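Local coordinates for protein GH62 arabinofuranosidase (Podospora anserina, PDB 4N4B) that probably removes terminal alpha-L-arabinofuranose side groups from xylan, as a calcium-binding beta-propeller hydrolase of glycoside hydrolase family 62, at residues T24-T29 against Q256-T261; Y71-F76 against Y90-A95; D181-L186 against D209-L214. All coordinates share one frame; numbering follows the deposited sequence.

Contact 1. Residues T24-T29 against Q256-T261; sequences TTWQWT and QGLANT
T24 passes closest to L258, with their CA atoms 5.6 Å apart, and the two backbones meet as loops, without beta pairing. The side chains of L258 and W26 cross at about a right angle. The methyl CD2 of L258 lies 3.9 Å from NE1 of W26 and also touches CZ2, so it meets the NE1-CE2-CZ2 flank of the indole obliquely. CG of L258 is anti to the backbone N (chi1 -177°), which carries the branch to the indole. A259 adds its CB, 3.7 Å from CD1 of W26. The same methyl sits 3.5 Å from the backbone O of T24. L258 and A259 both face S245, forming a classic beta bulge. H332 stacks on W26, and the ring of W266 meets it with planes about 50° apart. With an alanine at W26, the L258 and A259 methyls would probably lose their shared partner and a gap would open beside H332. The contact joins the chain leading into strand 28-30, part of one propeller sheet, to the loop just after strand 256-257, an outer strand of another. Its chemistry is apolar: the segments are held by van der Waals packing on the indole, while ND2 of N264 satisfies T24 O.

Contact 2. Residues Y71-F76 against Y90-A95; sequences YNLVYF and YYLDQA
Y75 and Y90 form an antiparallel hydrogen-bonded pair that joins strand 70-78 to the short outer strand 90-91 of a four-stranded propeller blade. Y75 N donates to Y90 O at 2.9 Å, and Y90 N returns a bond to Y75 O at 2.8 Å. V74 and Y91 follow as the non-hydrogen-bonded pair. L92 N then donates to L73 O at 3.0 Å, where the chain turns from strand 90-91 into the 3-10 segment 92-94. L73 O has a second donor, a water at 2.8 Å. This water also donates to N72 OD1 and accepts from D93 N at 3.2 Å. N72 OD1 also takes the N-H of L73, from above its carbonyl plane. N72 ND2 is bound by the O atoms of G98 and G100. The carboxylate of D93 pairs with R42, and Y91 OH bonds to D40. On one face, CG2 of V74 touches CD1 of Y91. On the other, CD2 of L92 packs 3.9 Å from CB of Y75. CG of Y75 is anti to the backbone N (chi1 172°), which brings its CD2 beside CD2 of Y90. The chemistry implies a short outer strand held by backbone bonds, with one water linking L73 O to D93 N past its end.

Contact 3. Residues D181-L186 against D209-L214; sequences DDNGQL and DNRNDL
G184 sits so close to the segment 209-214 that its CA is 3.6 Å from the CA of R211. A CB here would clash with D209 O, and the backbone angles of G184 (phi 97°) call for glycine as well. The glycine ends the turn between strands 174-180 and 185-192 of one beta-propeller blade. The opposing segment is the link from strand 204-208 of this blade to strand 216-222 of the next. D181 shapes the turn as an Asx turn. Its OD1 accepts from N183 N and Q185 N, which approach from opposite faces of the carboxylate plane, while OD2 bonds to Y187 OH. Across the contact, D209 N donates to G184 O at 3.0 Å, in the carbonyl plane. CA of G184 adds a CA-H...O contact to D209 O.

In one of its two conformations, R211 lies alongside the turn with its aliphatic part. CG is anti to the backbone N (chi1 163°), and the chain runs extended as far as NE. CB packs on the backbone of N183, and CG comes 3.2 Å from D182 O. A water in the plane of the guanidinium accepts from NE and donates to D182 O. This tie between the arginine and the turn is described for that conformation only, and is doubtful for the other. The carboxylate of D209 forms a salt bridge with R244, which also bonds to D213 O. This connects the link segment to strand 241-248. L214 is buried beside M207 and V232. Its CD2 lies 3.5 Å from G184 O and 4.1 Å from CB of L186.

Along the chain, contact 2 comes before contact 3, and both fall between the two segments of contact 1. Contact 2 lies within the sheet of strands 46-55 to 90-91. Contact 3 joins the blade of strands 164-170 to 204-208 to the link into the next. Contact 1 brings the early chain, leading into strand 28-30, against the loop that follows strand 256-257 of that next blade. Contacts 1 and 2 have centres 33 Å apart, on opposite sides of the chain's centre. Contacts 1 and 3 are nearer, with centres 19 Å apart, and R244 bonds to residues of both. So contact 2 holds one blade together; contacts 1 and 3 join separate parts.

Contact 1. Residues T24-T29 against Q256-T261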
loop_
_atom_site.group_PDB
_atom_site.type_symbol
_atom_site.label_atom_id
_atom_site.label_comp_id
_atom_site.label_asym_id
_atom_site.label_seq_id
_atom_site.Cartn_x
_atom_site.Cartn_y
_atom_site.Cartn_z
ATOM N N THR A 24 12.987 -16.590 -6.353
ATOM C CA THR A 24 13.672 -15.481 -6.966
ATOM C C THR A 24 12.998 -14.963 -8.282
ATOM O O THR A 24 13.165 -13.780 -8.626
ATOM C CB THR A 24 15.163 -15.800 -7.182
ATOM O OG1 THR A 24 15.255 -16.888 -8.082
ATOM C CG2 THR A 24 15.778 -16.247 -5.883
ATOM N N THR A 25 12.210 -15.822 -8.980
ATOM C CA THR A 25 11.343 -15.361 -10.131
ATOM C C THR A 25 9.885 -15.604 -9.722
ATOM O O THR A 25 9.490 -16.495 -8.987
ATOM C CB THR A 25 11.639 -16.087 -11.451
ATOM O OG1 THR A 25 10.970 -17.383 -11.513
ATOM C CG2 THR A 25 13.107 -16.097 -11.785
ATOM N N TRP A 26 9.047 -14.703 -10.246
ATOM C CA TRP A 26 7.646 -14.644 -9.851
ATOM C C TRP A 26 6.744 -14.726 -11.090
ATOM O O TRP A 26 7.046 -14.146 -12.114
ATOM C CB TRP A 26 7.370 -13.247 -9.165
ATOM C CG TRP A 26 8.030 -13.170 -7.800
ATOM C CD1 TRP A 26 9.365 -13.128 -7.575
ATOM C CD2 TRP A 26 7.389 -13.344 -6.547
ATOM N NE1 TRP A 26 9.591 -13.185 -6.229
ATOM C CE2 TRP A 26 8.431 -13.333 -5.566
ATOM C CE3 TRP A 26 6.073 -13.489 -6.140
ATOM C CZ2 TRP A 26 8.162 -13.481 -4.213
ATOM C CZ3 TRP A 26 5.806 -13.589 -4.805
ATOM C CH2 TRP A 26 6.876 -13.665 -3.842
ATOM N N GLN A 27 5.610 -15.385 -10.882
ATOM C CA GLN A 27 4.560 -15.517 -11.904
ATOM C C GLN A 27 3.211 -15.354 -11.271
ATOM O O GLN A 27 2.972 -15.847 -10.160
ATOM C CB GLN A 27 4.629 -16.880 -12.620
ATOM C CG GLN A 27 5.999 -17.259 -13.218
ATOM C CD GLN A 27 6.514 -16.388 -14.350
ATOM O OE1 GLN A 27 7.722 -16.241 -14.607
ATOM N NE2 GLN A 27 5.602 -15.763 -14.990
ATOM N N TRP A 28 2.292 -14.702 -11.990
ATOM C CA TRP A 28 0.960 -14.326 -11.508
ATOM C C TRP A 28 -0.154 -14.590 -12.469
ATOM O O TRP A 28 0.062 -14.527 -13.673
ATOM C CB TRP A 28 0.965 -12.858 -11.167
ATOM C CG TRP A 28 1.973 -12.350 -10.236
ATOM C CD1 TRP A 28 3.176 -11.839 -10.601
ATOM C CD2 TRP A 28 1.878 -12.211 -8.812
ATOM N NE1 TRP A 28 3.891 -11.451 -9.477
ATOM C CE2 TRP A 28 3.075 -11.600 -8.379
ATOM C CE3 TRP A 28 0.858 -12.496 -7.866
ATOM C CZ2 TRP A 28 3.293 -11.328 -7.027
ATOM C CZ3 TRP A 28 1.067 -12.178 -6.548
ATOM C CH2 TRP A 28 2.308 -11.633 -6.164
ATOM N N THR A 29 -1.326 -14.796 -11.932
ATOM C CA THR A 29 -2.586 -14.778 -12.687
ATOM C C THR A 29 -3.403 -13.598 -12.166
ATOM O O THR A 29 -3.609 -13.475 -10.917
ATOM C CB THR A 29 -3.361 -16.068 -12.379
ATOM O OG1 THR A 29 -2.727 -17.123 -13.130
ATOM C CG2 THR A 29 -4.854 -15.954 -12.773
ATOM N N GLN A 256 18.640 -6.810 0.133
ATOM C CA GLN A 256 19.249 -7.613 -0.952
ATOM C C GLN A 256 18.167 -7.771 -2.037
ATOM O O GLN A 256 17.057 -8.227 -1.706
ATOM C CB GLN A 256 19.661 -8.974 -0.369
ATOM C CG GLN A 256 20.179 -10.000 -1.358
ATOM C CD GLN A 256 20.308 -11.436 -0.774
ATOM O OE1 GLN A 256 20.079 -11.686 0.436
ATOM N NE2 GLN A 256 20.681 -12.392 -1.650
ATOM N N GLY A 257 18.503 -7.609 -3.289
ATOM C CA GLY A 257 17.522 -7.746 -4.366
ATOM C C GLY A 257 17.016 -9.098 -4.420
ATOM O O GLY A 257 17.684 -10.104 -4.151
ATOM N N LEU A 258 15.697 -9.198 -4.617
ATOM C CA LEU A 258 14.970 -10.430 -4.826
ATOM C C LEU A 258 14.644 -10.569 -6.292
ATOM O O LEU A 258 15.369 -11.155 -7.097
ATOM C CB LEU A 258 13.790 -10.558 -3.903
ATOM C CG LEU A 258 13.021 -11.868 -4.032
ATOM C CD1 LEU A 258 13.802 -13.131 -3.588
ATOM C CD2 LEU A 258 11.676 -11.796 -3.304
ATOM N N ALA A 259 13.613 -9.850 -6.737
ATOM C CA ALA A 259 13.187 -9.727 -8.127
ATOM C C ALA A 259 12.989 -8.268 -8.348
ATOM O O ALA A 259 11.939 -7.716 -7.958
ATOM C CB ALA A 259 11.890 -10.542 -8.347
ATOM N N ASN A 260 13.975 -7.563 -8.880
ATOM C CA ASN A 260 13.951 -6.124 -8.945
ATOM C C ASN A 260 14.480 -5.532 -10.252
ATOM O O ASN A 260 14.905 -4.383 -10.298
ATOM C CB ASN A 260 14.720 -5.513 -7.723
ATOM C CG ASN A 260 16.196 -5.757 -7.750
ATOM O OD1 ASN A 260 16.725 -6.426 -8.625
ATOM N ND2 ASN A 260 16.838 -5.290 -6.700
ATOM N N THR A 261 14.368 -6.343 -11.299
ATOM C CA THR A 261 14.685 -5.836 -12.626
ATOM C C THR A 261 13.533 -5.991 -13.567
ATOM O O THR A 261 12.638 -6.823 -13.273
ATOM C CB THR A 261 15.898 -6.652 -13.227
ATOM O OG1 THR A 261 15.626 -8.007 -13.351
ATOM C CG2 THR A 261 17.176 -6.480 -12.372
#

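Contact 2. Residues Y71-F76 against Y90-A95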
loop_
_atom_site.group_PDB
_atom_site.type_symbol
_atom_site.label_atom_id
_atom_site.label_comp_id
_atom_site.label_asym_id
_atom_site.label_seq_id
_atom_site.Cartn_x
_atom_site.Cartn_y
_atom_site.Cartn_z
ATOM N N TYR A 71 -8.409 13.959 -3.196
ATOM C CA TYR A 71 -8.299 12.581 -2.723
ATOM C C TYR A 71 -8.894 12.458 -1.330
ATOM O O TYR A 71 -8.716 13.280 -0.505
ATOM C CB TYR A 71 -6.824 12.136 -2.652
ATOM C CG TYR A 71 -6.161 11.784 -3.965
ATOM C CD1 TYR A 71 -5.915 12.731 -4.892
ATOM C CD2 TYR A 71 -5.785 10.509 -4.242
ATOM C CE1 TYR A 71 -5.286 12.406 -6.074
ATOM C CE2 TYR A 71 -5.181 10.199 -5.417
ATOM C CZ TYR A 71 -4.964 11.126 -6.322
ATOM O OH TYR A 71 -4.311 10.753 -7.477
ATOM N N ASN A 72 -9.610 11.371 -1.131
ATOM C CA ASN A 72 -10.045 10.988 0.190
ATOM C C ASN A 72 -10.084 9.450 0.253
ATOM O O ASN A 72 -9.465 8.837 -0.477
ATOM C CB ASN A 72 -11.371 11.733 0.540
ATOM C CG ASN A 72 -11.639 11.864 2.050
ATOM O OD1 ASN A 72 -12.090 10.953 2.629
ATOM N ND2 ASN A 72 -11.495 13.022 2.597
ATOM N N LEU A 73 -10.779 8.927 1.260
ATOM C CA LEU A 73 -10.719 7.508 1.568
ATOM C C LEU A 73 -12.060 6.784 1.562
ATOM O O LEU A 73 -13.035 7.343 1.921
ATOM C CB LEU A 73 -10.028 7.274 2.920
ATOM C CG LEU A 73 -8.593 7.779 3.025
ATOM C CD1 LEU A 73 -8.076 7.508 4.410
ATOM C CD2 LEU A 73 -7.662 7.064 2.067
ATOM N N VAL A 74 -12.037 5.523 1.161
ATOM C CA VAL A 74 -13.258 4.720 1.159
ATOM C C VAL A 74 -12.980 3.355 1.780
ATOM O O VAL A 74 -11.911 2.849 1.640
ATOM C CB VAL A 74 -13.848 4.610 -0.279
ATOM C CG1 VAL A 74 -12.918 3.798 -1.229
ATOM C CG2 VAL A 74 -15.249 3.992 -0.285
ATOM N N TYR A 75 -14.005 2.809 2.447
ATOM C CA TYR A 75 -14.001 1.423 3.016
ATOM C C TYR A 75 -15.037 0.582 2.304
ATOM O O TYR A 75 -16.158 1.045 1.996
ATOM C CB TYR A 75 -14.397 1.502 4.490
ATOM C CG TYR A 75 -14.618 0.160 5.160
ATOM C CD1 TYR A 75 -13.605 -0.735 5.392
ATOM C CD2 TYR A 75 -15.917 -0.222 5.507
ATOM C CE1 TYR A 75 -13.843 -1.952 5.932
ATOM C CE2 TYR A 75 -16.200 -1.439 6.125
ATOM C CZ TYR A 75 -15.192 -2.283 6.311
ATOM O OH TYR A 75 -15.420 -3.540 6.932
ATOM N N PHE A 76 -14.697 -0.629 2.028
ATOM C CA PHE A 76 -15.663 -1.619 1.543
ATOM C C PHE A 76 -15.239 -2.988 1.953
ATOM O O PHE A 76 -14.086 -3.271 2.310
ATOM C CB PHE A 76 -15.928 -1.452 0.044
ATOM C CG PHE A 76 -14.713 -1.555 -0.839
ATOM C CD1 PHE A 76 -13.905 -0.431 -1.018
ATOM C CD2 PHE A 76 -14.371 -2.744 -1.467
ATOM C CE1 PHE A 76 -12.756 -0.538 -1.845
ATOM C CE2 PHE A 76 -13.232 -2.781 -2.275
ATOM C CZ PHE A 76 -12.445 -1.701 -2.438
ATOM N N TYR A 90 -18.311 2.867 1.698
ATOM C CA TYR A 90 -18.496 3.689 2.875
ATOM C C TYR A 90 -17.393 4.725 2.911
ATOM O O TYR A 90 -16.321 4.435 3.145
ATOM C CB TYR A 90 -18.524 2.866 4.174
ATOM C CG TYR A 90 -19.617 1.810 4.180
ATOM C CD1 TYR A 90 -20.865 2.135 4.546
ATOM C CD2 TYR A 90 -19.385 0.547 3.775
ATOM C CE1 TYR A 90 -21.885 1.201 4.536
ATOM C CE2 TYR A 90 -20.399 -0.403 3.766
ATOM C CZ TYR A 90 -21.641 -0.043 4.163
ATOM O OH TYR A 90 -22.617 -1.033 4.098
ATOM N N TYR A 91 -17.765 5.941 2.609
ATOM C CA TYR A 91 -16.816 7.018 2.488
ATOM C C TYR A 91 -16.394 7.541 3.868
ATOM O O TYR A 91 -17.192 7.865 4.684
ATOM C CB TYR A 91 -17.448 8.134 1.640
ATOM C CG TYR A 91 -17.683 7.706 0.178
ATOM C CD1 TYR A 91 -16.649 7.621 -0.697
ATOM C CD2 TYR A 91 -18.945 7.393 -0.276
ATOM C CE1 TYR A 91 -16.838 7.210 -1.979
ATOM C CE2 TYR A 91 -19.131 6.995 -1.589
ATOM C CZ TYR A 91 -18.078 6.927 -2.438
ATOM O OH TYR A 91 -18.281 6.557 -3.738
ATOM N N LEU A 92 -15.105 7.590 4.085
ATOM C CA LEU A 92 -14.595 7.930 5.403
ATOM C C LEU A 92 -14.682 9.409 5.735
ATOM O O LEU A 92 -14.508 9.783 6.846
ATOM C CB LEU A 92 -13.171 7.407 5.612
ATOM C CG LEU A 92 -12.952 5.907 5.455
ATOM C CD1 LEU A 92 -11.616 5.549 6.102
ATOM C CD2 LEU A 92 -14.077 5.072 6.124
ATOM N N ASP A 93 -15.040 10.211 4.742
ATOM C CA ASP A 93 -15.325 11.620 5.057
ATOM C C ASP A 93 -16.572 11.793 5.915
ATOM O O ASP A 93 -16.786 12.884 6.428
ATOM C CB ASP A 93 -15.340 12.523 3.830
ATOM C CG ASP A 93 -16.450 12.259 2.861
ATOM O OD1 ASP A 93 -17.355 11.476 3.147
ATOM O OD2 ASP A 93 -16.425 12.859 1.748
ATOM N N GLN A 94 -17.347 10.707 6.124
ATOM C CA GLN A 94 -18.491 10.707 7.031
ATOM C C GLN A 94 -18.078 10.403 8.455
ATOM O O GLN A 94 -18.904 10.623 9.363
ATOM C CB GLN A 94 -19.529 9.679 6.543
ATOM C CG GLN A 94 -19.982 9.930 5.106
ATOM C CD GLN A 94 -20.545 11.311 4.893
ATOM O OE1 GLN A 94 -19.957 12.258 4.252
ATOM N NE2 GLN A 94 -21.672 11.471 5.450
ATOM N N ALA A 95 -16.891 9.983 8.713
ATOM C CA ALA A 95 -16.293 9.819 10.021
ATOM C C ALA A 95 -15.665 11.140 10.485
ATOM O O ALA A 95 -15.437 12.030 9.655
ATOM C CB ALA A 95 -15.211 8.742 10.005
HETATM O O HOH W 1 -14.402 9.809 1.615
#

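Contact 3. Residues D181-L186 against D209-L214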
loop_
_atom_site.group_PDB
_atom_site.type_symbol
_atom_site.label_atom_id
_atom_site.label_comp_id
_atom_site.label_asym_id
_atom_site.label_seq_id
_atom_site.Cartn_x
_atom_site.Cartn_y
_atom_site.Cartn_z
ATOM N N ASP A 181 9.150 10.045 -1.436
ATOM C CA ASP A 181 9.094 11.444 -1.925
ATOM C C ASP A 181 8.821 11.626 -3.405
ATOM O O ASP A 181 8.861 12.726 -3.875
ATOM C CB ASP A 181 10.317 12.291 -1.526
ATOM C CG ASP A 181 11.647 11.741 -2.025
ATOM O OD1 ASP A 181 11.675 10.810 -2.804
ATOM O OD2 ASP A 181 12.640 12.301 -1.600
ATOM N N ASP A 182 8.567 10.535 -4.120
ATOM C CA ASP A 182 8.368 10.604 -5.563
ATOM C C ASP A 182 9.620 11.164 -6.235
ATOM O O ASP A 182 9.552 11.741 -7.320
ATOM C CB ASP A 182 7.155 11.473 -5.898
ATOM C CG ASP A 182 5.864 10.679 -5.938
ATOM O OD1 ASP A 182 5.904 9.462 -5.659
ATOM O OD2 ASP A 182 4.810 11.272 -6.247
ATOM N N ASN A 183 10.758 10.988 -5.572
ATOM C CA ASN A 183 12.073 11.503 -6.076
ATOM C C ASN A 183 13.142 10.566 -5.890
ATOM O O ASN A 183 14.315 10.952 -6.085
ATOM C CB ASN A 183 12.380 12.870 -5.490
ATOM C CG ASN A 183 13.313 13.667 -6.377
ATOM O OD1 ASN A 183 13.131 13.650 -7.599
ATOM N ND2 ASN A 183 14.152 14.432 -5.771
ATOM N N GLY A 184 12.881 9.311 -5.586
ATOM C CA GLY A 184 13.864 8.270 -5.498
ATOM C C GLY A 184 14.395 7.938 -4.136
ATOM O O GLY A 184 15.210 7.116 -3.965
ATOM N N GLN A 185 13.804 8.567 -3.095
ATOM C CA GLN A 185 14.178 8.178 -1.733
ATOM C C GLN A 185 13.068 7.378 -1.070
ATOM O O GLN A 185 11.850 7.587 -1.360
ATOM C CB GLN A 185 14.405 9.355 -0.831
ATOM C CG GLN A 185 15.689 10.170 -1.052
ATOM C CD GLN A 185 15.849 10.749 -2.421
ATOM O OE1 GLN A 185 15.063 11.570 -2.898
ATOM N NE2 GLN A 185 16.886 10.284 -3.043
ATOM N N LEU A 186 13.446 6.438 -0.276
ATOM C CA LEU A 186 12.605 5.715 0.672
ATOM C C LEU A 186 13.098 6.073 2.044
ATOM O O LEU A 186 14.283 5.769 2.347
ATOM C CB LEU A 186 12.667 4.224 0.450
ATOM C CG LEU A 186 11.766 3.371 1.358
ATOM C CD1 LEU A 186 10.280 3.513 1.198
ATOM C CD2 LEU A 186 12.133 1.899 1.256
ATOM N N ASP A 209 17.541 5.618 -5.064
ATOM C CA ASP A 209 17.740 5.230 -6.496
ATOM C C ASP A 209 17.300 6.378 -7.277
ATOM O O ASP A 209 16.801 7.394 -6.800
ATOM C CB ASP A 209 16.962 3.962 -6.817
ATOM C CG ASP A 209 17.585 3.053 -7.803
ATOM O OD1 ASP A 209 18.311 3.529 -8.662
ATOM O OD2 ASP A 209 17.311 1.835 -7.708
ATOM N N ASN A 210 17.396 6.333 -8.610
ATOM C CA ASN A 210 16.737 7.267 -9.437
ATOM C C ASN A 210 15.230 7.199 -9.260
ATOM O O ASN A 210 14.755 6.097 -8.956
ATOM C CB ASN A 210 17.120 7.184 -10.949
ATOM C CG ASN A 210 16.742 5.895 -11.550
ATOM O OD1 ASN A 210 15.774 5.845 -12.363
ATOM N ND2 ASN A 210 17.424 4.897 -11.250
ATOM N N ARG A 211 14.552 8.298 -9.419
ATOM C CA ARG A 211 13.110 8.398 -9.041
ATOM C C ARG A 211 12.321 7.336 -9.704
ATOM O O ARG A 211 11.510 6.703 -8.992
ATOM C CB ARG A 211 12.556 9.741 -9.433
ATOM C CG ARG A 211 11.032 10.026 -9.525
ATOM C CD ARG A 211 10.837 11.208 -10.504
ATOM N NE ARG A 211 9.531 11.805 -10.646
ATOM C CZ ARG A 211 8.627 11.506 -11.596
ATOM N NH1 ARG A 211 8.798 10.527 -12.478
ATOM N NH2 ARG A 211 7.504 12.152 -11.629
ATOM N N ASN A 212 12.465 7.033 -10.954
ATOM C CA ASN A 212 11.651 6.007 -11.576
ATOM C C ASN A 212 11.896 4.642 -11.119
ATOM O O ASN A 212 10.995 3.783 -11.287
ATOM C CB ASN A 212 11.715 6.030 -13.076
ATOM C CG ASN A 212 11.033 7.253 -13.696
ATOM O OD1 ASN A 212 10.875 7.266 -14.987
ATOM N ND2 ASN A 212 10.683 8.211 -13.024
ATOM N N ASP A 213 13.053 4.344 -10.559
ATOM C CA ASP A 213 13.348 3.034 -10.081
ATOM C C ASP A 213 12.927 2.781 -8.573
ATOM O O ASP A 213 13.039 1.652 -8.130
ATOM C CB ASP A 213 14.874 2.710 -10.290
ATOM C CG ASP A 213 15.185 2.349 -11.711
ATOM O OD1 ASP A 213 14.257 2.145 -12.509
ATOM O OD2 ASP A 213 16.413 2.375 -12.056
ATOM N N LEU A 214 12.583 3.823 -7.851
ATOM C CA LEU A 214 12.237 3.658 -6.477
ATOM C C LEU A 214 11.207 4.728 -6.131
ATOM O O LEU A 214 11.414 5.644 -5.350
ATOM C CB LEU A 214 13.478 3.766 -5.586
ATOM C CG LEU A 214 13.271 3.241 -4.185
ATOM C CD1 LEU A 214 13.355 1.739 -4.182
ATOM C CD2 LEU A 214 14.347 3.824 -3.260
HETATM O O HOH W 2 9.964 14.122 -8.725
HETATM O O HOH W 3 17.379 9.933 -5.676
HETATM O O HOH W 4 10.451 5.344 -2.428
#